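Local coordinates for protein putative mandelate racemase/muconate lactonizing enzyme (Bordetella bronchiseptica, PDB 3DDM) that is of unknown function but belongs to the mandelate racemase/muconate lactonizing enzyme family, with a barrel domain of the enolase type, at residues A[352-355]-A[360-363]; A[148-153]-A[227-232]; A[280-285]-A[316-321]; A[297-302]-A[327-332]. The protein carries 1 engineered substitution. All blocks are in the same frame, centred on the assembly; numbering follows the deposited sequence.

How the contacts relate
Contacts 2 and 3 are buried, whereas contacts 1 and 4 lie at the surface of the same barrel. Contact 2 is an aromatic pair inside the barrel; contact 3 packs one leucine against a helix of the outer layer. Contacts 3 and 4 involve the same two helices, 287-300 and 313-325, or the loops beside them, with centres about 17 Å apart. Contact 1 meets contact 2 where Ile360 CD1 lies 4.0 Å from Val149 CG1, since strands 359-361 and 146-154 are sheet neighbours. A hydrogen bond crosses between the two segments in contact 1; the other three rely on packing.

Contact 1 (A[352-355]-A[360-363]); sequences LATL and ITLG
Thr354 reaches Thr361 with its hydroxyl, and Leu355 meets Ile360 with its hydrocarbon, so a polar and an apolar junction lie next to each other where the chain turns from a 3-10 segment into strand 359-361. The polar one uses the backbone of the strand: Thr361 N donates to Thr354 OG1 at 3.0 Å in a nearly straight bond, with an N-H...O angle of 167°. Rotation about the first side-chain bond, chi1 76°, sets OG1 between the backbone N and the carbonyl carbon of its own residue and brings it up to the strand. The same oxygen is also bonded to the carbonyl O of Ala351, so two bonds fix its place. The two threonine hydroxyls stand only alongside each other, OG1 to OG1 3.8 Å. Beside this, Ile360 presents its CG2 branch, crossing the side chain of Leu355 obliquely; CG2 lies 3.8 Å from Leu355 CA and 4.0 Å from Leu355 CB. Leu352 comes to the same methyl more distantly, its CD2 at 4.4 Å from Ile360 CG2. Beyond the pair, Ile360 packs on Ile147, and Tyr171 covers Leu352 and Leu355. A 3-10 turn is thereby tied to strand 359-361, which runs antiparallel along strand 146-154 as an addition to the parallel sheet of an enolase-type TIM barrel.

Contact 2 (A[148-153]-A[227-232]); sequences GVYASG and LDWLEE
Tyr150 and Trp229 meet in the barrel interior as a T-shaped pair, the six-membered ring of the indole directing its edge toward the face of the phenol. Their centroids are 5.6 Å apart and the planes stand at 85°. This is the tight part: Trp229 CH2 approaches Tyr150 CE1 to 3.9 Å, and Trp229 CZ2 comes within 4.0 Å of Tyr150 CZ. The Tyr150 chi1 of 71° turns its ring across the interior toward the indole. Long side chains are needed, for the nearest CA atoms of the segments, those of Tyr150 and Asp228, remain 11.7 Å apart. The looser side is polar. Tyr150 OH lies at the edge of the indole, near its plane, and stops 4.2 Å from Glu231 OE1, too far for a bond; Lys175 links the two by bonding to both. Trp229 NE1 gives Glu231 OE1 a weak bond at 3.4 Å, while Gln279 supplies that oxygen with a further donor. Met203 touches both side chains, and strand 304-309 contributes His308 beside Tyr150 and Glu231. Such inward side chains from strands 146-154 and 229-231, which are not sheet neighbours, are the filling of a TIM barrel.

Contact 3 (A[280-285]-A[316-321]); sequences PDLAKW and LQASAH
Leu282 packs on Ala318 and Ser319, joining a strand-to-helix loop of the TIM barrel, the one between strand 275-278 and helix 287-300, to helix 313-325 of its outer layer. The apolar contact is the simplest: Leu282 CD2 rests 3.9 Å from Ala318 CB. The other leucine methyl, Leu282 CD1, approaches the helix backbone instead, 3.7 Å from Ala318 O. Both methyls lie against Ala318, CD2 also reaching Ser319, and Phe288 and Ile122 close round both Leu282 and Ala318. Polar interactions do not cross between the segments; they shape each side separately. In the loop, Asp281 OD1 takes the backbone N of Ala283 at 3.1 Å, an Asx turn, meeting it on the anti side of the carboxylate. Asp281 O accepts from both Lys284 N and Trp285 N, which rounds off the bend that presents Leu282. Charged interactions lie further along: Lys284 forms a salt bridge with Glu258, a cation-pi contact with Trp58 and a hydrogen bond to Gln106 O of the second subunit. On the helix, the hydroxyl of Ser319 is engaged by Gly315 O one turn back, its chi1 of -59° setting it beside its backbone N, and Ser319 OG lies 3.4 Å from Leu282 CD2.

Contact 4 (A[297-302]-A[327-332]); sequences AVVAAG and PGLASP
Val299 and Leu329 interlock at nearly a right angle, with the CG1 branch of the valine set against the middle and one methyl of the leucine. Val299 CG1 lies 3.6 Å from Leu329 CD1, and the same branch reaches Gly328 CA at 3.8 Å. Its other branch, CG2, turns to the glycine as well, 4.1 Å from Gly328 CA. Having CG1 anti to the backbone N, chi1 169°, the valine faces both neighbours of the loop at once. A looser touch follows at the helix end, where Ala330 CB sits 4.3 Å from Gly302 O. Around this first shell, the backbone fixes the partners. Helix 287-300 finishes in a Schellman motif: Gly302, at positive phi, is the C-prime residue, with Gly302 N bonded to Val299 O and Leu303 N to Val298 O. On the opposing loop, Gly328 also has a positive phi, a backbone shape suited to lacking a side chain. Further out, Tyr305 and Val326 pack on Val299, and Arg273 holds Ala301 O, while Arg304 bonds Pro332 O. No hydrogen bond crosses between 297-302 and 327-332, so their fit rests on the shape of hydrocarbon surfaces, with the valine buried and the leucine and alanine left toward solvent.

Contact 1 (A[352-355]-A[360-363])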
loop_
_atom_site.group_PDB
_atom_site.type_symbol
_atom_site.label_atom_id
_atom_site.label_comp_id
_atom_site.label_asym_id
_atom_site.label_seq_id
_atom_site.Cartn_x
_atom_site.Cartn_y
_atom_site.Cartn_z
ATOM N N LEU A 352 -17.476 6.812 26.903
ATOM C CA LEU A 352 -17.751 5.490 27.446
ATOM C C LEU A 352 -18.186 5.518 28.899
ATOM O O LEU A 352 -18.903 4.623 29.345
ATOM C CB LEU A 352 -16.534 4.578 27.270
ATOM C CG LEU A 352 -16.406 4.032 25.847
ATOM C CD1 LEU A 352 -15.175 3.134 25.715
ATOM C CD2 LEU A 352 -17.671 3.263 25.513
ATOM N N ALA A 353 -17.764 6.548 29.630
ATOM C CA ALA A 353 -18.124 6.683 31.040
ATOM C C ALA A 353 -19.625 6.963 31.218
ATOM O O ALA A 353 -20.143 6.945 32.338
ATOM C CB ALA A 353 -17.290 7.782 31.692
ATOM N N THR A 354 -20.320 7.211 30.108
ATOM C CA THR A 354 -21.755 7.460 30.159
ATOM C C THR A 354 -22.493 6.198 29.748
ATOM O O THR A 354 -23.723 6.191 29.685
ATOM C CB THR A 354 -22.202 8.592 29.195
ATOM O OG1 THR A 354 -22.222 8.096 27.855
ATOM C CG2 THR A 354 -21.260 9.777 29.269
ATOM N N LEU A 355 -21.745 5.130 29.473
ATOM C CA LEU A 355 -22.345 3.868 29.045
ATOM C C LEU A 355 -23.397 3.350 30.010
ATOM O O LEU A 355 -23.082 2.850 31.091
ATOM C CB LEU A 355 -21.275 2.793 28.843
ATOM C CG LEU A 355 -21.807 1.370 28.610
ATOM C CD1 LEU A 355 -22.674 1.336 27.359
ATOM C CD2 LEU A 355 -20.639 0.400 28.497
ATOM N N ILE A 360 -24.555 5.309 24.840
ATOM C CA ILE A 360 -23.716 6.380 25.334
ATOM C C ILE A 360 -24.214 7.694 24.744
ATOM O O ILE A 360 -24.953 7.699 23.758
ATOM C CB ILE A 360 -22.232 6.168 24.933
ATOM C CG1 ILE A 360 -22.077 6.260 23.411
ATOM C CG2 ILE A 360 -21.747 4.807 25.429
ATOM C CD1 ILE A 360 -20.645 6.155 22.923
ATOM N N THR A 361 -23.838 8.801 25.376
ATOM C CA THR A 361 -24.204 10.121 24.896
ATOM C C THR A 361 -22.933 10.954 24.832
ATOM O O THR A 361 -22.106 10.939 25.750
ATOM C CB THR A 361 -25.231 10.797 25.805
ATOM O OG1 THR A 361 -24.767 10.760 27.154
ATOM C CG2 THR A 361 -26.565 10.082 25.717
ATOM N N LEU A 362 -22.779 11.670 23.727
ATOM C CA LEU A 362 -21.601 12.485 23.484
ATOM C C LEU A 362 -21.528 13.817 24.233
ATOM O O LEU A 362 -20.438 14.380 24.400
ATOM C CB LEU A 362 -21.472 12.722 21.977
ATOM C CG LEU A 362 -21.462 11.420 21.170
ATOM C CD1 LEU A 362 -21.234 11.733 19.707
ATOM C CD2 LEU A 362 -20.362 10.485 21.701
ATOM N N GLY A 363 -22.671 14.324 24.687
ATOM C CA GLY A 363 -22.664 15.593 25.392
ATOM C C GLY A 363 -22.441 16.758 24.445
ATOM O O GLY A 363 -22.415 16.579 23.224
#

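Contact 2 (A[148-153]-A[227-232])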
loop_
_atom_site.group_PDB
_atom_site.type_symbol
_atom_site.label_atom_id
_atom_site.label_comp_id
_atom_site.label_asym_id
_atom_site.label_seq_id
_atom_site.Cartn_x
_atom_site.Cartn_y
_atom_site.Cartn_z
ATOM N N GLY A 148 -26.140 3.897 20.193
ATOM C CA GLY A 148 -25.979 2.555 20.722
ATOM C C GLY A 148 -24.583 2.019 20.413
ATOM O O GLY A 148 -23.893 2.539 19.524
ATOM N N VAL A 149 -24.156 0.998 21.150
ATOM C CA VAL A 149 -22.843 0.395 20.936
ATOM C C VAL A 149 -22.926 -1.122 21.054
ATOM O O VAL A 149 -23.950 -1.670 21.492
ATOM C CB VAL A 149 -21.798 0.887 21.968
ATOM C CG1 VAL A 149 -21.730 2.387 21.966
ATOM C CG2 VAL A 149 -22.142 0.375 23.353
ATOM N N TYR A 150 -21.856 -1.800 20.644
ATOM C CA TYR A 150 -21.787 -3.253 20.747
ATOM C C TYR A 150 -20.355 -3.676 21.044
ATOM O O TYR A 150 -19.404 -3.021 20.628
ATOM C CB TYR A 150 -22.323 -3.944 19.469
ATOM C CG TYR A 150 -21.481 -3.850 18.198
ATOM C CD1 TYR A 150 -21.674 -2.813 17.271
ATOM C CD2 TYR A 150 -20.508 -4.820 17.909
ATOM C CE1 TYR A 150 -20.920 -2.748 16.088
ATOM C CE2 TYR A 150 -19.752 -4.766 16.738
ATOM C CZ TYR A 150 -19.960 -3.730 15.830
ATOM O OH TYR A 150 -19.211 -3.684 14.669
ATOM N N ALA A 151 -20.208 -4.744 21.814
ATOM C CA ALA A 151 -18.891 -5.262 22.151
ATOM C C ALA A 151 -18.435 -5.919 20.861
ATOM O O ALA A 151 -19.082 -6.845 20.359
ATOM C CB ALA A 151 -18.995 -6.289 23.280
ATOM N N SER A 152 -17.328 -5.436 20.319
ATOM C CA SER A 152 -16.836 -5.951 19.053
ATOM C C SER A 152 -15.565 -6.763 19.155
ATOM O O SER A 152 -14.652 -6.408 19.888
ATOM C CB SER A 152 -16.614 -4.782 18.087
ATOM O OG SER A 152 -16.157 -5.234 16.831
ATOM N N GLY A 153 -15.520 -7.866 18.414
ATOM C CA GLY A 153 -14.329 -8.695 18.378
ATOM C C GLY A 153 -14.032 -9.643 19.517
ATOM O O GLY A 153 -12.890 -9.734 19.960
ATOM N N LEU A 227 -28.444 -13.844 13.697
ATOM C CA LEU A 227 -27.493 -12.740 13.666
ATOM C C LEU A 227 -28.061 -11.507 12.971
ATOM O O LEU A 227 -28.905 -11.624 12.089
ATOM C CB LEU A 227 -26.210 -13.182 12.960
ATOM C CG LEU A 227 -25.530 -14.430 13.530
ATOM C CD1 LEU A 227 -24.278 -14.718 12.730
ATOM C CD2 LEU A 227 -25.177 -14.225 14.997
ATOM N N ASP A 228 -27.604 -10.327 13.377
ATOM C CA ASP A 228 -28.056 -9.082 12.769
ATOM C C ASP A 228 -27.332 -8.876 11.451
ATOM O O ASP A 228 -27.836 -8.195 10.560
ATOM C CB ASP A 228 -27.780 -7.896 13.694
ATOM C CG ASP A 228 -28.906 -7.646 14.678
ATOM O OD1 ASP A 228 -29.478 -8.639 15.195
ATOM O OD2 ASP A 228 -29.206 -6.459 14.941
ATOM N N TRP A 229 -26.134 -9.446 11.347
ATOM C CA TRP A 229 -25.347 -9.356 10.124
ATOM C C TRP A 229 -24.082 -10.216 10.181
ATOM O O TRP A 229 -23.557 -10.509 11.262
ATOM C CB TRP A 229 -24.986 -7.895 9.813
ATOM C CG TRP A 229 -23.841 -7.310 10.600
ATOM C CD1 TRP A 229 -22.519 -7.669 10.532
ATOM C CD2 TRP A 229 -23.907 -6.205 11.513
ATOM N NE1 TRP A 229 -21.759 -6.849 11.339
ATOM C CE2 TRP A 229 -22.583 -5.944 11.952
ATOM C CE3 TRP A 229 -24.956 -5.407 12.002
ATOM C CZ2 TRP A 229 -22.282 -4.923 12.855
ATOM C CZ3 TRP A 229 -24.656 -4.389 12.901
ATOM C CH2 TRP A 229 -23.327 -4.158 13.317
ATOM N N LEU A 230 -23.617 -10.633 9.006
ATOM C CA LEU A 230 -22.416 -11.451 8.876
ATOM C C LEU A 230 -21.371 -10.520 8.256
ATOM O O LEU A 230 -21.515 -10.079 7.113
ATOM C CB LEU A 230 -22.700 -12.634 7.949
ATOM C CG LEU A 230 -22.006 -13.964 8.222
ATOM C CD1 LEU A 230 -22.391 -14.969 7.133
ATOM C CD2 LEU A 230 -20.504 -13.755 8.264
ATOM N N GLU A 231 -20.321 -10.216 9.010
ATOM C CA GLU A 231 -19.309 -9.290 8.525
ATOM C C GLU A 231 -18.131 -9.900 7.774
ATOM O O GLU A 231 -17.532 -10.881 8.209
ATOM C CB GLU A 231 -18.792 -8.450 9.684
ATOM C CG GLU A 231 -18.052 -7.230 9.235
ATOM C CD GLU A 231 -17.578 -6.399 10.395
ATOM O OE1 GLU A 231 -18.431 -5.992 11.216
ATOM O OE2 GLU A 231 -16.354 -6.155 10.481
ATOM N N GLU A 232 -17.817 -9.284 6.640
ATOM C CA GLU A 232 -16.729 -9.693 5.763
ATOM C C GLU A 232 -16.562 -11.213 5.575
ATOM O O GLU A 232 -15.474 -11.756 5.781
ATOM C CB GLU A 232 -15.410 -9.081 6.254
ATOM C CG GLU A 232 -15.389 -7.556 6.291
ATOM C CD GLU A 232 -14.023 -6.980 5.931
ATOM O OE1 GLU A 232 -13.941 -6.223 4.941
ATOM O OE2 GLU A 232 -13.029 -7.282 6.628
#

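Contact 3 (A[280-285]-A[316-321])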
loop_
_atom_site.group_PDB
_atom_site.type_symbol
_atom_site.label_atom_id
_atom_site.label_comp_id
_atom_site.label_asym_id
_atom_site.label_seq_id
_atom_site.Cartn_x
_atom_site.Cartn_y
_atom_site.Cartn_z
ATOM N N PRO A 280 -18.068 2.066 6.858
ATOM C CA PRO A 280 -16.820 2.772 6.550
ATOM C C PRO A 280 -16.056 3.176 7.827
ATOM O O PRO A 280 -16.653 3.687 8.788
ATOM C CB PRO A 280 -17.295 3.976 5.737
ATOM C CG PRO A 280 -18.719 4.194 6.216
ATOM C CD PRO A 280 -19.240 2.783 6.322
ATOM N N ASP A 281 -14.743 2.932 7.832
ATOM C CA ASP A 281 -13.880 3.269 8.970
ATOM C C ASP A 281 -13.330 4.673 8.721
ATOM O O ASP A 281 -12.324 4.842 8.033
ATOM C CB ASP A 281 -12.725 2.271 9.068
ATOM C CG ASP A 281 -11.968 2.383 10.368
ATOM O OD1 ASP A 281 -11.804 3.516 10.865
ATOM O OD2 ASP A 281 -11.525 1.338 10.890
ATOM N N LEU A 282 -13.981 5.679 9.295
ATOM C CA LEU A 282 -13.577 7.059 9.064
ATOM C C LEU A 282 -12.110 7.373 9.358
ATOM O O LEU A 282 -11.584 8.353 8.841
ATOM C CB LEU A 282 -14.526 8.019 9.799
ATOM C CG LEU A 282 -14.051 8.837 10.988
ATOM C CD1 LEU A 282 -15.120 9.831 11.353
ATOM C CD2 LEU A 282 -13.751 7.923 12.150
ATOM N N ALA A 283 -11.444 6.536 10.152
ATOM C CA ALA A 283 -10.016 6.755 10.445
ATOM C C ALA A 283 -9.131 6.027 9.414
ATOM O O ALA A 283 -7.919 6.254 9.333
ATOM C CB ALA A 283 -9.677 6.281 11.849
ATOM N N LYS A 284 -9.751 5.153 8.626
ATOM C CA LYS A 284 -9.033 4.407 7.607
ATOM C C LYS A 284 -9.133 5.155 6.284
ATOM O O LYS A 284 -8.148 5.262 5.551
ATOM C CB LYS A 284 -9.625 3.009 7.464
ATOM C CG LYS A 284 -8.611 1.889 7.607
ATOM C CD LYS A 284 -9.280 0.522 7.540
ATOM C CE LYS A 284 -8.275 -0.557 7.229
ATOM N NZ LYS A 284 -8.929 -1.840 6.862
ATOM N N TRP A 285 -10.324 5.676 5.983
ATOM C CA TRP A 285 -10.528 6.426 4.745
ATOM C C TRP A 285 -11.529 7.593 4.801
ATOM O O TRP A 285 -12.545 7.548 5.505
ATOM C CB TRP A 285 -10.955 5.496 3.597
ATOM C CG TRP A 285 -11.254 6.285 2.357
ATOM C CD1 TRP A 285 -10.345 6.766 1.451
ATOM C CD2 TRP A 285 -12.528 6.836 1.973
ATOM N NE1 TRP A 285 -10.973 7.587 0.533
ATOM C CE2 TRP A 285 -12.309 7.647 0.830
ATOM C CE3 TRP A 285 -13.831 6.728 2.489
ATOM C CZ2 TRP A 285 -13.346 8.346 0.193
ATOM C CZ3 TRP A 285 -14.863 7.423 1.857
ATOM C CH2 TRP A 285 -14.610 8.223 0.717
ATOM N N LEU A 316 -12.203 6.425 17.988
ATOM C CA LEU A 316 -13.488 5.913 18.453
ATOM C C LEU A 316 -14.466 7.062 18.700
ATOM O O LEU A 316 -15.631 6.981 18.306
ATOM C CB LEU A 316 -13.320 5.096 19.743
ATOM C CG LEU A 316 -14.645 4.530 20.265
ATOM C CD1 LEU A 316 -15.272 3.660 19.192
ATOM C CD2 LEU A 316 -14.415 3.732 21.541
ATOM N N GLN A 317 -13.993 8.120 19.364
ATOM C CA GLN A 317 -14.835 9.278 19.640
ATOM C C GLN A 317 -15.282 9.876 18.305
ATOM O O GLN A 317 -16.446 10.254 18.145
ATOM C CB GLN A 317 -14.072 10.324 20.473
ATOM C CG GLN A 317 -13.809 9.920 21.951
ATOM C CD GLN A 317 -14.985 10.220 22.899
ATOM O OE1 GLN A 317 -15.306 9.421 23.787
ATOM N NE2 GLN A 317 -15.611 11.383 22.722
ATOM N N ALA A 318 -14.363 9.936 17.341
ATOM C CA ALA A 318 -14.676 10.480 16.024
ATOM C C ALA A 318 -15.804 9.693 15.371
ATOM O O ALA A 318 -16.669 10.268 14.706
ATOM C CB ALA A 318 -13.443 10.454 15.133
ATOM N N SER A 319 -15.794 8.376 15.565
ATOM C CA SER A 319 -16.826 7.512 14.996
ATOM C C SER A 319 -18.166 7.690 15.694
ATOM O O SER A 319 -19.218 7.654 15.050
ATOM C CB SER A 319 -16.397 6.048 15.082
ATOM O OG SER A 319 -15.175 5.861 14.390
ATOM N N ALA A 320 -18.129 7.881 17.010
ATOM C CA ALA A 320 -19.358 8.070 17.771
ATOM C C ALA A 320 -20.056 9.343 17.280
ATOM O O ALA A 320 -21.278 9.386 17.131
ATOM C CB ALA A 320 -19.046 8.174 19.256
ATOM N N HIS A 321 -19.272 10.377 17.010
ATOM C CA HIS A 321 -19.858 11.612 16.534
ATOM C C HIS A 321 -20.506 11.462 15.171
ATOM O O HIS A 321 -21.610 11.972 14.943
ATOM C CB HIS A 321 -18.805 12.701 16.513
ATOM C CG HIS A 321 -18.543 13.276 17.864
ATOM N ND1 HIS A 321 -19.316 14.283 18.400
ATOM C CD2 HIS A 321 -17.658 12.924 18.826
ATOM C CE1 HIS A 321 -18.919 14.524 19.637
ATOM N NE2 HIS A 321 -17.916 13.713 19.919
#

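Contact 4 (A[297-302]-A[327-332])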
loop_
_atom_site.group_PDB
_atom_site.type_symbol
_atom_site.label_atom_id
_atom_site.label_comp_id
_atom_site.label_asym_id
_atom_site.label_seq_id
_atom_site.Cartn_x
_atom_site.Cartn_y
_atom_site.Cartn_z
ATOM N N ALA A 297 -25.747 8.627 2.527
ATOM C CA ALA A 297 -26.213 7.923 1.342
ATOM C C ALA A 297 -26.691 6.520 1.700
ATOM O O ALA A 297 -27.734 6.073 1.224
ATOM C CB ALA A 297 -25.098 7.846 0.315
ATOM N N VAL A 298 -25.929 5.827 2.540
ATOM C CA VAL A 298 -26.292 4.472 2.949
ATOM C C VAL A 298 -27.637 4.435 3.676
ATOM O O VAL A 298 -28.493 3.597 3.377
ATOM C CB VAL A 298 -25.203 3.852 3.877
ATOM C CG1 VAL A 298 -25.752 2.612 4.583
ATOM C CG2 VAL A 298 -23.960 3.493 3.058
ATOM N N VAL A 299 -27.823 5.343 4.629
ATOM C CA VAL A 299 -29.063 5.386 5.393
ATOM C C VAL A 299 -30.252 5.789 4.521
ATOM O O VAL A 299 -31.347 5.234 4.657
ATOM C CB VAL A 299 -28.939 6.341 6.594
ATOM C CG1 VAL A 299 -30.302 6.578 7.216
ATOM C CG2 VAL A 299 -27.993 5.738 7.627
ATOM N N ALA A 300 -30.037 6.741 3.619
ATOM C CA ALA A 300 -31.102 7.175 2.718
ATOM C C ALA A 300 -31.496 6.038 1.762
ATOM O O ALA A 300 -32.650 5.928 1.352
ATOM C CB ALA A 300 -30.649 8.404 1.919
ATOM N N ALA A 301 -30.535 5.190 1.412
ATOM C CA ALA A 301 -30.805 4.082 0.506
ATOM C C ALA A 301 -31.503 2.919 1.196
ATOM O O ALA A 301 -31.637 1.840 0.615
ATOM C CB ALA A 301 -29.511 3.608 -0.127
ATOM N N GLY A 302 -31.934 3.126 2.438
ATOM C CA GLY A 302 -32.614 2.065 3.155
ATOM C C GLY A 302 -31.712 0.988 3.726
ATOM O O GLY A 302 -32.165 -0.117 4.013
ATOM N N PRO A 327 -27.837 9.062 12.485
ATOM C CA PRO A 327 -28.596 8.163 13.359
ATOM C C PRO A 327 -29.169 6.889 12.745
ATOM O O PRO A 327 -29.084 5.808 13.344
ATOM C CB PRO A 327 -29.696 9.075 13.907
ATOM C CG PRO A 327 -29.939 10.004 12.772
ATOM C CD PRO A 327 -28.535 10.355 12.355
ATOM N N GLY A 328 -29.759 7.015 11.563
ATOM C CA GLY A 328 -30.356 5.855 10.935
ATOM C C GLY A 328 -31.858 6.051 10.876
ATOM O O GLY A 328 -32.431 6.766 11.698
ATOM N N LEU A 329 -32.498 5.421 9.896
ATOM C CA LEU A 329 -33.937 5.543 9.715
ATOM C C LEU A 329 -34.539 4.152 9.805
ATOM O O LEU A 329 -35.332 3.853 10.701
ATOM C CB LEU A 329 -34.228 6.157 8.342
ATOM C CG LEU A 329 -33.388 7.395 7.973
ATOM C CD1 LEU A 329 -33.667 7.786 6.527
ATOM C CD2 LEU A 329 -33.685 8.556 8.930
ATOM N N ALA A 330 -34.145 3.297 8.869
ATOM C CA ALA A 330 -34.627 1.924 8.851
ATOM C C ALA A 330 -34.298 1.267 10.194
ATOM O O ALA A 330 -35.191 1.048 11.025
ATOM C CB ALA A 330 -33.969 1.154 7.703
ATOM N N SER A 331 -33.010 0.977 10.400
ATOM C CA SER A 331 -32.534 0.340 11.633
ATOM C C SER A 331 -31.468 1.190 12.345
ATOM O O SER A 331 -30.498 1.639 11.721
ATOM C CB SER A 331 -31.942 -1.047 11.318
ATOM O OG SER A 331 -32.853 -1.866 10.594
ATOM N N PRO A 332 -31.629 1.408 13.667
ATOM C CA PRO A 332 -30.696 2.199 14.485
ATOM C C PRO A 332 -29.245 1.762 14.307
ATOM O O PRO A 332 -28.929 0.586 14.444
ATOM C CB PRO A 332 -31.188 1.948 15.905
ATOM C CG PRO A 332 -32.647 1.761 15.722
ATOM C CD PRO A 332 -32.729 0.883 14.495
#